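PDB 5OQD: polycomb protein Pcl from Drosophila melanogaster, which helps establish the transcriptional silencing of homeotic genes as a component of the Esc/E(z) histone H3 methyltransferase complex. Local coordinates for residues Gln44-Arg49 against Val184-His189; His97-Asn102 against Asn116-Phe121; Val85-Ile90 against Gln128-Glu133. All coordinates share one frame; numbering follows the deposited sequence.

Contact 1. Residues Gln44-Arg49 against Val184-His189; sequences QCCKCR and VFLEPH. With ZN (zinc ion), chain L.
Arg49 lays its side chain across one face of the Phe185 ring. CD, anti to CA (chi2 -178°), stands over the ring centre, 3.8 Å from the centroid, while Arg49 CG reaches Phe185 CE1 at 3.5 Å. The guanidinium follows nearly flat, its plane 19° from the ring's and its centre 4.3 Å from the ring's, adding a cation-pi interaction. At the rim, in the ring plane, Gln44 CD comes within 3.9 Å of Phe185 CE1, its amide turned 80° to the ring. An alanine in place of Phe185 would probably leave the guanidinium without its flat support and open a gap beside the Gln44 amide. That amide is held from both ends: NE2 donates to Arg49 O at 3.1 Å, and OE1 is bonded to Lys183. Backbones join where Leu186 N donates to Cys46 O (3.3 Å), and water 1 bridges the carbonyls of Gln44 and Val184. Lys47 runs past Leu186 CB, and its NZ bonds Pro188 O at 3.2 Å and Glu190 O. Behind this layer Cys45 and Cys48 bind zinc together with Cys75 and Cys78, and Cys48 N also donates to Cys45 SG. This is a CxxC zinc knuckle of a PHD finger, covered here by the chain that returns from the winged-helix domain.

Contact 2. Residues His97-Asn102 against Asn116-Phe121; sequences HIALYN and NDIWPF
Phe121 reaches over to Ala99 across two helix segments whose axes approach to 10.0 Å and run at 122° to each other. CB points toward helix 92-104, CG lies anti to the backbone N (chi1 171°), and the ring beyond it meets Ala99. Its CD2 comes first, 3.8 Å from Ala99 CB. Next along the ring, Phe121 CE2 meets Ala99 CA, also at 3.8 Å, and at the tip CZ still lies 4.1 Å from Ala99 CA. Phe121 CE1, on the other flank, lies 4.4 Å from Asn102 CB, a looser approach. Ala99 CA thus makes an off-centre CH-pi contact, 30° from the ring normal, and the small alanine lets the aromatic ring come close to the backbone of its helix. One turn earlier, Ile118 continues the apolar seam: its CD1 touches Leu100 CD2 at 3.7 Å, and its CG2 approaches Ala99 CB. Asn102 is tied back to its own helix, ND2 donating to Ile98 O at 3.0 Å. That carbonyl also accepts Asn102 N, the two donors coming from opposite faces of its plane, while Asn102 OD1 bonds Arg66 N. Helix 114-125 is kinked at Pro120 after a wider pi-type turn at 116-118. Both helices belong to the winged-helix domain, whose strand 170-173 adjoins the seam through Leu173 on Leu100 and Tyr171 on Ile118, where His112 of strand 112-113 also packs. Trp119 turns elsewhere, onto helix 140-153, so helix 114-125 contacts both helix 92-104 and helix 140-153.

Contact 3. Residues Val85-Ile90 against Gln128-Glu133; sequences VRRMQI and QLPICE
Ile90 N donates to Pro130 O at 2.9 Å, with an N-H...O angle of 174°, where the touching parts, 87-90 and 130-132, run 59° apart. Pro130 is the centre of an inverse gamma turn, placed in the loop between helices 114-125 and 133-136. The opposing chain leaves strand 84-87, which pairs with the last strand of the PHD finger, and heads for helix 92-104; the contact therefore joins the exit from the finger to a loop of the winged-helix domain. Gln89 CA adds a CA-H...O approach to the same Pro130 carbonyl, at 3.5 Å, which the backbone of residues 89-90 thus meets twice.

The proline ring is the main apolar surface. Arg87 bends at chi2 (109°), which brings CD to 3.6 Å from Pro130 CB; Pro130 CG then sits over one face of the guanidinium, 3.4 Å above its plane and offset toward its rim. The charged end has its own anchors: NH2 forms a salt bridge with Asp68, and NE bonds Phe70 O. Ile90 packs on both Pro130 and Ile131, CG1 lying 3.9 Å from Pro130 CG and about as far from Ile131 CG2, while Ile90 also touches Phe70 and Val95. Gln89 stretches out beside Cys132, its NE2 standing 3.8 Å from Cys132 CB. Cys132 occupies the N-cap position, its SG capping a backbone N of the following helix. The closest side-chain approach to a carbonyl is Ile131 CG2 against Ile90 O, 3.2 Å; Pro130 CB sits 3.3 Å from Met88 O.

In the fold
Contact 1 closes the longest loop of the three and encloses contact 3, which in turn encloses contact 2. The first binds the zinc-bearing knuckle of the PHD finger to the returning chain; the second lies within the winged-helix domain, and the third at the junction of the two. Contacts 1 and 2 sit on opposite sides of the chain's centre, their centres 32 Å and nearest atoms about 15 Å apart. Contact 3 lies 21 Å from contact 1, centre to centre, and touches it through Val184 CG2 and Met88 CE, 4.1 Å apart. Contacts 2 and 3, centres 18 Å apart, approach to about 4 Å between nearest atoms. The second zinc ion is about 12 Å from the Cys45 side chain.

Contact 1. Residues Gln44-Arg49 against Val184-His189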
loop_
_atom_site.group_PDB
_atom_site.type_symbol
_atom_site.label_atom_id
_atom_site.label_comp_id
_atom_site.label_asym_id
_atom_site.label_seq_id
_atom_site.Cartn_x
_atom_site.Cartn_y
_atom_site.Cartn_z
ATOM N N GLN B 44 3.409 10.298 -5.660
ATOM C CA GLN B 44 3.173 11.732 -5.565
ATOM C C GLN B 44 4.242 12.392 -4.701
ATOM O O GLN B 44 4.491 11.957 -3.574
ATOM C CB GLN B 44 1.784 12.005 -4.988
ATOM C CG GLN B 44 1.388 13.473 -4.954
ATOM C CD GLN B 44 0.039 13.686 -4.297
ATOM O OE1 GLN B 44 -0.370 12.913 -3.429
ATOM N NE2 GLN B 44 -0.660 14.737 -4.706
ATOM N N CYS B 45 4.879 13.432 -5.231
ATOM C CA CYS B 45 5.882 14.175 -4.477
ATOM C C CYS B 45 5.257 14.789 -3.227
ATOM O O CYS B 45 4.128 15.280 -3.267
ATOM C CB CYS B 45 6.514 15.264 -5.346
ATOM S SG CYS B 45 7.805 16.243 -4.527
ATOM N N CYS B 46 5.931 14.683 -2.096
ATOM C CA CYS B 46 5.436 15.342 -0.903
ATOM C C CYS B 46 5.463 16.870 -0.954
ATOM O O CYS B 46 4.553 17.509 -0.470
ATOM C CB CYS B 46 6.110 14.807 0.363
ATOM S SG CYS B 46 7.906 14.832 0.394
ATOM N N LYS B 47 6.538 17.455 -1.460
ATOM C CA LYS B 47 6.613 18.911 -1.601
ATOM C C LYS B 47 5.798 19.656 -2.682
ATOM O O LYS B 47 5.138 20.638 -2.383
ATOM C CB LYS B 47 8.070 19.363 -1.589
ATOM C CG LYS B 47 8.658 19.356 -0.192
ATOM C CD LYS B 47 10.143 19.643 -0.192
ATOM C CE LYS B 47 10.624 19.957 1.208
ATOM N NZ LYS B 47 12.061 20.324 1.217
ATOM N N CYS B 48 5.819 19.160 -3.914
ATOM C CA CYS B 48 5.176 19.807 -5.056
ATOM C C CYS B 48 3.805 19.200 -5.348
ATOM O O CYS B 48 2.995 19.793 -6.061
ATOM C CB CYS B 48 6.066 19.713 -6.299
ATOM S SG CYS B 48 6.194 18.063 -7.026
ATOM N N ARG B 49 3.569 18.011 -4.798
ATOM C CA ARG B 49 2.292 17.304 -4.912
ATOM C C ARG B 49 1.940 16.916 -6.347
ATOM O O ARG B 49 0.777 16.665 -6.661
ATOM C CB ARG B 49 1.162 18.143 -4.310
ATOM C CG ARG B 49 1.452 18.648 -2.904
ATOM C CD ARG B 49 0.285 19.437 -2.345
ATOM N NE ARG B 49 0.617 20.062 -1.069
ATOM C CZ ARG B 49 -0.196 20.878 -0.407
ATOM N NH1 ARG B 49 -1.389 21.172 -0.903
ATOM N NH2 ARG B 49 0.189 21.404 0.748
ATOM N N VAL B 184 1.294 12.493 2.815
ATOM C CA VAL B 184 2.413 13.235 3.375
ATOM C C VAL B 184 2.686 14.489 2.553
ATOM O O VAL B 184 3.221 14.412 1.447
ATOM C CB VAL B 184 3.685 12.372 3.438
ATOM C CG1 VAL B 184 4.773 13.088 4.216
ATOM C CG2 VAL B 184 3.376 11.027 4.074
ATOM N N PHE B 185 2.301 15.642 3.092
ATOM C CA PHE B 185 2.563 16.924 2.443
ATOM C C PHE B 185 3.487 17.784 3.301
ATOM O O PHE B 185 3.130 18.174 4.413
ATOM C CB PHE B 185 1.255 17.674 2.166
ATOM C CG PHE B 185 0.447 17.095 1.038
ATOM C CD1 PHE B 185 1.070 16.448 -0.015
ATOM C CD2 PHE B 185 -0.935 17.200 1.030
ATOM C CE1 PHE B 185 0.329 15.912 -1.054
ATOM C CE2 PHE B 185 -1.681 16.669 -0.007
ATOM C CZ PHE B 185 -1.047 16.021 -1.047
ATOM N N LEU B 186 4.676 18.069 2.780
ATOM C CA LEU B 186 5.634 18.912 3.484
ATOM C C LEU B 186 5.604 20.338 2.954
ATOM O O LEU B 186 5.252 20.570 1.797
ATOM C CB LEU B 186 7.052 18.345 3.358
ATOM C CG LEU B 186 7.554 17.384 4.438
ATOM C CD1 LEU B 186 6.730 16.111 4.466
ATOM C CD2 LEU B 186 9.026 17.065 4.226
ATOM N N GLU B 187 5.965 21.292 3.804
ATOM C CA GLU B 187 6.188 22.656 3.351
ATOM C C GLU B 187 7.511 22.681 2.594
ATOM O O GLU B 187 8.433 21.938 2.936
ATOM C CB GLU B 187 6.197 23.638 4.527
ATOM C CG GLU B 187 4.859 23.759 5.246
ATOM C CD GLU B 187 3.756 24.299 4.353
ATOM O OE1 GLU B 187 2.582 23.928 4.568
ATOM O OE2 GLU B 187 4.058 25.097 3.441
ATOM N N PRO B 188 7.608 23.527 1.555
ATOM C CA PRO B 188 8.778 23.544 0.668
ATOM C C PRO B 188 10.105 23.797 1.383
ATOM O O PRO B 188 11.149 23.353 0.904
ATOM C CB PRO B 188 8.466 24.694 -0.300
ATOM C CG PRO B 188 7.432 25.520 0.391
ATOM C CD PRO B 188 6.614 24.543 1.170
ATOM N N HIS B 189 10.061 24.491 2.516
ATOM C CA HIS B 189 11.277 24.878 3.225
ATOM C C HIS B 189 11.703 23.866 4.287
ATOM O O HIS B 189 12.757 24.018 4.905
ATOM C CB HIS B 189 11.087 26.248 3.876
ATOM C CG HIS B 189 9.944 26.304 4.842
ATOM N ND1 HIS B 189 8.655 26.596 4.450
ATOM C CD2 HIS B 189 9.897 26.104 6.179
ATOM C CE1 HIS B 189 7.864 26.575 5.507
ATOM N NE2 HIS B 189 8.589 26.280 6.569
HETATM ZN ZN ZN L . 8.316 17.865 -6.292
HETATM O O HOH W 1 3.130 12.793 -0.778
HETATM O O HOH W 2 3.005 20.487 -0.323
#

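Contact 2. Residues His97-Asn102 against Asn116-Phe121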
loop_
_atom_site.group_PDB
_atom_site.type_symbol
_atom_site.label_atom_id
_atom_site.label_comp_id
_atom_site.label_asym_id
_atom_site.label_seq_id
_atom_site.Cartn_x
_atom_site.Cartn_y
_atom_site.Cartn_z
ATOM N N HIS B 97 -5.246 -5.638 2.748
ATOM C CA HIS B 97 -5.902 -4.809 1.744
ATOM C C HIS B 97 -5.209 -4.969 0.394
ATOM O O HIS B 97 -5.868 -5.052 -0.639
ATOM C CB HIS B 97 -5.915 -3.337 2.170
ATOM C CG HIS B 97 -6.905 -2.500 1.422
ATOM N ND1 HIS B 97 -7.698 -1.556 2.038
ATOM C CD2 HIS B 97 -7.234 -2.467 0.108
ATOM C CE1 HIS B 97 -8.475 -0.979 1.137
ATOM N NE2 HIS B 97 -8.212 -1.515 -0.041
ATOM N N ILE B 98 -3.880 -5.014 0.414
ATOM C CA ILE B 98 -3.097 -5.258 -0.795
ATOM C C ILE B 98 -3.438 -6.622 -1.387
ATOM O O ILE B 98 -3.606 -6.762 -2.599
ATOM C CB ILE B 98 -1.581 -5.180 -0.512
ATOM C CG1 ILE B 98 -1.142 -3.725 -0.344
ATOM C CG2 ILE B 98 -0.783 -5.835 -1.632
ATOM C CD1 ILE B 98 0.315 -3.570 0.045
ATOM N N ALA B 99 -3.551 -7.622 -0.518
ATOM C CA ALA B 99 -3.872 -8.979 -0.942
ATOM C C ALA B 99 -5.235 -9.046 -1.623
ATOM O O ALA B 99 -5.363 -9.584 -2.721
ATOM C CB ALA B 99 -3.828 -9.929 0.247
ATOM N N LEU B 100 -6.248 -8.488 -0.968
ATOM C CA LEU B 100 -7.612 -8.527 -1.485
ATOM C C LEU B 100 -7.785 -7.664 -2.734
ATOM O O LEU B 100 -8.643 -7.941 -3.572
ATOM C CB LEU B 100 -8.598 -8.081 -0.404
ATOM C CG LEU B 100 -8.738 -9.021 0.797
ATOM C CD1 LEU B 100 -9.631 -8.409 1.863
ATOM C CD2 LEU B 100 -9.282 -10.369 0.356
ATOM N N TYR B 101 -6.971 -6.621 -2.855
ATOM C CA TYR B 101 -7.065 -5.709 -3.991
ATOM C C TYR B 101 -6.479 -6.330 -5.255
ATOM O O TYR B 101 -7.029 -6.174 -6.346
ATOM C CB TYR B 101 -6.358 -4.388 -3.673
ATOM C CG TYR B 101 -6.562 -3.307 -4.709
ATOM C CD1 TYR B 101 -7.784 -2.656 -4.834
ATOM C CD2 TYR B 101 -5.529 -2.925 -5.554
ATOM C CE1 TYR B 101 -7.970 -1.665 -5.777
ATOM C CE2 TYR B 101 -5.706 -1.932 -6.498
ATOM C CZ TYR B 101 -6.929 -1.306 -6.606
ATOM O OH TYR B 101 -7.111 -0.318 -7.546
ATOM N N ASN B 102 -5.364 -7.035 -5.101
ATOM C CA ASN B 102 -4.696 -7.675 -6.229
ATOM C C ASN B 102 -5.395 -8.953 -6.675
ATOM O O ASN B 102 -5.449 -9.254 -7.868
ATOM C CB ASN B 102 -3.238 -7.977 -5.880
ATOM C CG ASN B 102 -2.336 -6.773 -6.055
ATOM O OD1 ASN B 102 -1.535 -6.715 -6.988
ATOM N ND2 ASN B 102 -2.466 -5.798 -5.162
ATOM N N ASN B 116 -7.547 -20.536 1.621
ATOM C CA ASN B 116 -7.269 -20.963 0.254
ATOM C C ASN B 116 -6.683 -19.876 -0.644
ATOM O O ASN B 116 -5.837 -20.156 -1.492
ATOM C CB ASN B 116 -8.544 -21.510 -0.391
ATOM C CG ASN B 116 -9.083 -22.731 0.329
ATOM O OD1 ASN B 116 -8.346 -23.434 1.019
ATOM N ND2 ASN B 116 -10.376 -22.990 0.167
ATOM N N ASP B 117 -7.135 -18.640 -0.464
ATOM C CA ASP B 117 -6.749 -17.563 -1.369
ATOM C C ASP B 117 -5.964 -16.387 -0.791
ATOM O O ASP B 117 -5.162 -15.765 -1.485
ATOM C CB ASP B 117 -8.000 -16.890 -1.941
ATOM C CG ASP B 117 -8.972 -17.887 -2.542
ATOM O OD1 ASP B 117 -8.519 -18.957 -3.003
ATOM O OD2 ASP B 117 -10.187 -17.602 -2.554
ATOM N N ILE B 118 -6.200 -16.088 0.483
ATOM C CA ILE B 118 -5.576 -14.937 1.126
ATOM C C ILE B 118 -4.307 -15.446 1.801
ATOM O O ILE B 118 -3.240 -14.846 1.666
ATOM C CB ILE B 118 -6.463 -14.260 2.185
ATOM C CG1 ILE B 118 -7.816 -13.878 1.582
ATOM C CG2 ILE B 118 -5.765 -13.039 2.769
ATOM C CD1 ILE B 118 -8.784 -13.288 2.582
ATOM N N TRP B 119 -4.435 -16.552 2.528
ATOM C CA TRP B 119 -3.321 -17.148 3.264
ATOM C C TRP B 119 -2.090 -17.466 2.399
ATOM O O TRP B 119 -0.974 -17.124 2.788
ATOM C CB TRP B 119 -3.800 -18.414 3.986
ATOM C CG TRP B 119 -2.759 -19.119 4.794
ATOM C CD1 TRP B 119 -2.241 -20.358 4.557
ATOM C CD2 TRP B 119 -2.118 -18.634 5.978
ATOM N NE1 TRP B 119 -1.315 -20.676 5.520
ATOM C CE2 TRP B 119 -1.219 -19.634 6.404
ATOM C CE3 TRP B 119 -2.213 -17.453 6.719
ATOM C CZ2 TRP B 119 -0.421 -19.486 7.536
ATOM C CZ3 TRP B 119 -1.420 -17.309 7.843
ATOM C CH2 TRP B 119 -0.536 -18.320 8.240
ATOM N N PRO B 120 -2.282 -18.119 1.266
ATOM C CA PRO B 120 -1.141 -18.462 0.421
ATOM C C PRO B 120 -0.444 -17.221 -0.098
ATOM O O PRO B 120 0.780 -17.144 -0.079
ATOM C CB PRO B 120 -1.786 -19.213 -0.739
ATOM C CG PRO B 120 -3.034 -19.781 -0.167
ATOM C CD PRO B 120 -3.523 -18.760 0.809
ATOM N N PHE B 121 -1.230 -16.247 -0.532
ATOM C CA PHE B 121 -0.696 -15.068 -1.187
ATOM C C PHE B 121 0.205 -14.251 -0.275
ATOM O O PHE B 121 1.274 -13.820 -0.676
ATOM C CB PHE B 121 -1.847 -14.214 -1.700
ATOM C CG PHE B 121 -1.428 -12.870 -2.207
ATOM C CD1 PHE B 121 -1.475 -12.582 -3.555
ATOM C CD2 PHE B 121 -1.003 -11.891 -1.336
ATOM C CE1 PHE B 121 -1.099 -11.346 -4.025
ATOM C CE2 PHE B 121 -0.622 -10.653 -1.798
ATOM C CZ PHE B 121 -0.671 -10.380 -3.146
#

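Contact 3. Residues Val85-Ile90 against Gln128-Glu133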
loop_
_atom_site.group_PDB
_atom_site.type_symbol
_atom_site.label_atom_id
_atom_site.label_comp_id
_atom_site.label_asym_id
_atom_site.label_seq_id
_atom_site.Cartn_x
_atom_site.Cartn_y
_atom_site.Cartn_z
ATOM N N VAL B 85 13.458 8.882 -2.021
ATOM C CA VAL B 85 12.479 7.817 -1.850
ATOM C C VAL B 85 12.694 7.105 -0.518
ATOM O O VAL B 85 13.829 6.874 -0.095
ATOM C CB VAL B 85 12.534 6.791 -3.003
ATOM C CG1 VAL B 85 12.071 7.431 -4.302
ATOM C CG2 VAL B 85 13.934 6.216 -3.155
ATOM N N ARG B 86 11.612 6.876 0.204
ATOM C CA ARG B 86 11.683 6.047 1.387
ATOM C C ARG B 86 10.502 5.105 1.448
ATOM O O ARG B 86 9.364 5.508 1.278
ATOM C CB ARG B 86 11.738 6.910 2.649
ATOM N N ARG B 87 10.792 3.843 1.699
ATOM C CA ARG B 87 9.767 2.824 1.876
ATOM C C ARG B 87 9.152 2.889 3.271
ATOM O O ARG B 87 9.868 2.935 4.272
ATOM C CB ARG B 87 10.357 1.437 1.623
ATOM C CG ARG B 87 9.450 0.282 2.009
ATOM C CD ARG B 87 8.903 -0.443 0.790
ATOM N NE ARG B 87 7.551 -0.010 0.456
ATOM C CZ ARG B 87 6.713 -0.707 -0.306
ATOM N NH1 ARG B 87 7.090 -1.871 -0.814
ATOM N NH2 ARG B 87 5.499 -0.238 -0.559
ATOM N N MET B 88 7.824 2.895 3.330
ATOM C CA MET B 88 7.115 2.895 4.605
ATOM C C MET B 88 7.084 1.499 5.217
ATOM O O MET B 88 7.150 0.496 4.505
ATOM C CB MET B 88 5.682 3.404 4.432
ATOM C CG MET B 88 5.555 4.852 3.994
ATOM S SD MET B 88 3.823 5.297 3.748
ATOM C CE MET B 88 3.962 7.029 3.328
ATOM N N GLN B 89 6.989 1.440 6.541
ATOM C CA GLN B 89 6.752 0.177 7.228
ATOM C C GLN B 89 5.251 0.009 7.417
ATOM O O GLN B 89 4.599 0.847 8.043
ATOM C CB GLN B 89 7.483 0.132 8.571
ATOM C CG GLN B 89 7.406 -1.213 9.275
ATOM C CD GLN B 89 8.365 -1.313 10.447
ATOM O OE1 GLN B 89 8.118 -0.759 11.518
ATOM N NE2 GLN B 89 9.472 -2.018 10.246
ATOM N N ILE B 90 4.710 -1.079 6.890
ATOM C CA ILE B 90 3.272 -1.274 6.837
ATOM C C ILE B 90 2.774 -2.361 7.771
ATOM O O ILE B 90 3.474 -3.312 8.063
ATOM C CB ILE B 90 2.802 -1.597 5.412
ATOM C CG1 ILE B 90 3.215 -3.008 5.025
ATOM C CG2 ILE B 90 3.372 -0.598 4.430
ATOM C CD1 ILE B 90 2.368 -3.591 3.928
ATOM N N GLN B 128 8.762 -10.169 0.649
ATOM C CA GLN B 128 8.869 -8.966 -0.169
ATOM C C GLN B 128 8.250 -7.746 0.511
ATOM O O GLN B 128 8.692 -6.616 0.296
ATOM C CB GLN B 128 8.207 -9.190 -1.531
ATOM N N LEU B 129 7.230 -7.983 1.328
ATOM C CA LEU B 129 6.499 -6.909 1.995
ATOM C C LEU B 129 7.376 -6.123 2.964
ATOM O O LEU B 129 8.259 -6.687 3.606
ATOM C CB LEU B 129 5.290 -7.476 2.739
ATOM C CG LEU B 129 4.208 -8.128 1.877
ATOM C CD1 LEU B 129 3.340 -9.043 2.723
ATOM C CD2 LEU B 129 3.363 -7.075 1.180
ATOM N N PRO B 130 7.136 -4.807 3.063
ATOM C CA PRO B 130 7.856 -3.941 4.004
ATOM C C PRO B 130 7.278 -3.987 5.417
ATOM O O PRO B 130 6.611 -3.043 5.842
ATOM C CB PRO B 130 7.680 -2.551 3.394
ATOM C CG PRO B 130 6.373 -2.626 2.686
ATOM C CD PRO B 130 6.260 -4.035 2.163
ATOM N N ILE B 131 7.533 -5.075 6.135
ATOM C CA ILE B 131 7.070 -5.207 7.512
ATOM C C ILE B 131 8.239 -5.477 8.454
ATOM O O ILE B 131 9.355 -5.743 8.008
ATOM C CB ILE B 131 6.029 -6.333 7.656
ATOM C CG1 ILE B 131 6.632 -7.674 7.232
ATOM C CG2 ILE B 131 4.785 -6.020 6.840
ATOM C CD1 ILE B 131 5.632 -8.812 7.199
ATOM N N CYS B 132 7.978 -5.407 9.755
ATOM C CA CYS B 132 9.016 -5.628 10.756
ATOM C C CYS B 132 9.479 -7.082 10.764
ATOM O O CYS B 132 8.824 -7.957 10.200
ATOM C CB CYS B 132 8.518 -5.224 12.146
ATOM S SG CYS B 132 7.103 -6.175 12.745
ATOM N N GLU B 133 10.630 -7.346 11.367
ATOM C CA GLU B 133 11.146 -8.709 11.424
ATOM C C GLU B 133 10.208 -9.612 12.223
ATOM O O GLU B 133 10.024 -10.778 11.917
ATOM C CB GLU B 133 12.574 -8.748 11.963
ATOM C CG GLU B 133 13.500 -9.671 11.181
ATOM C CD GLU B 133 13.690 -9.236 9.734
ATOM O OE1 GLU B 133 13.090 -9.856 8.829
ATOM O OE2 GLU B 133 14.452 -8.277 9.491
#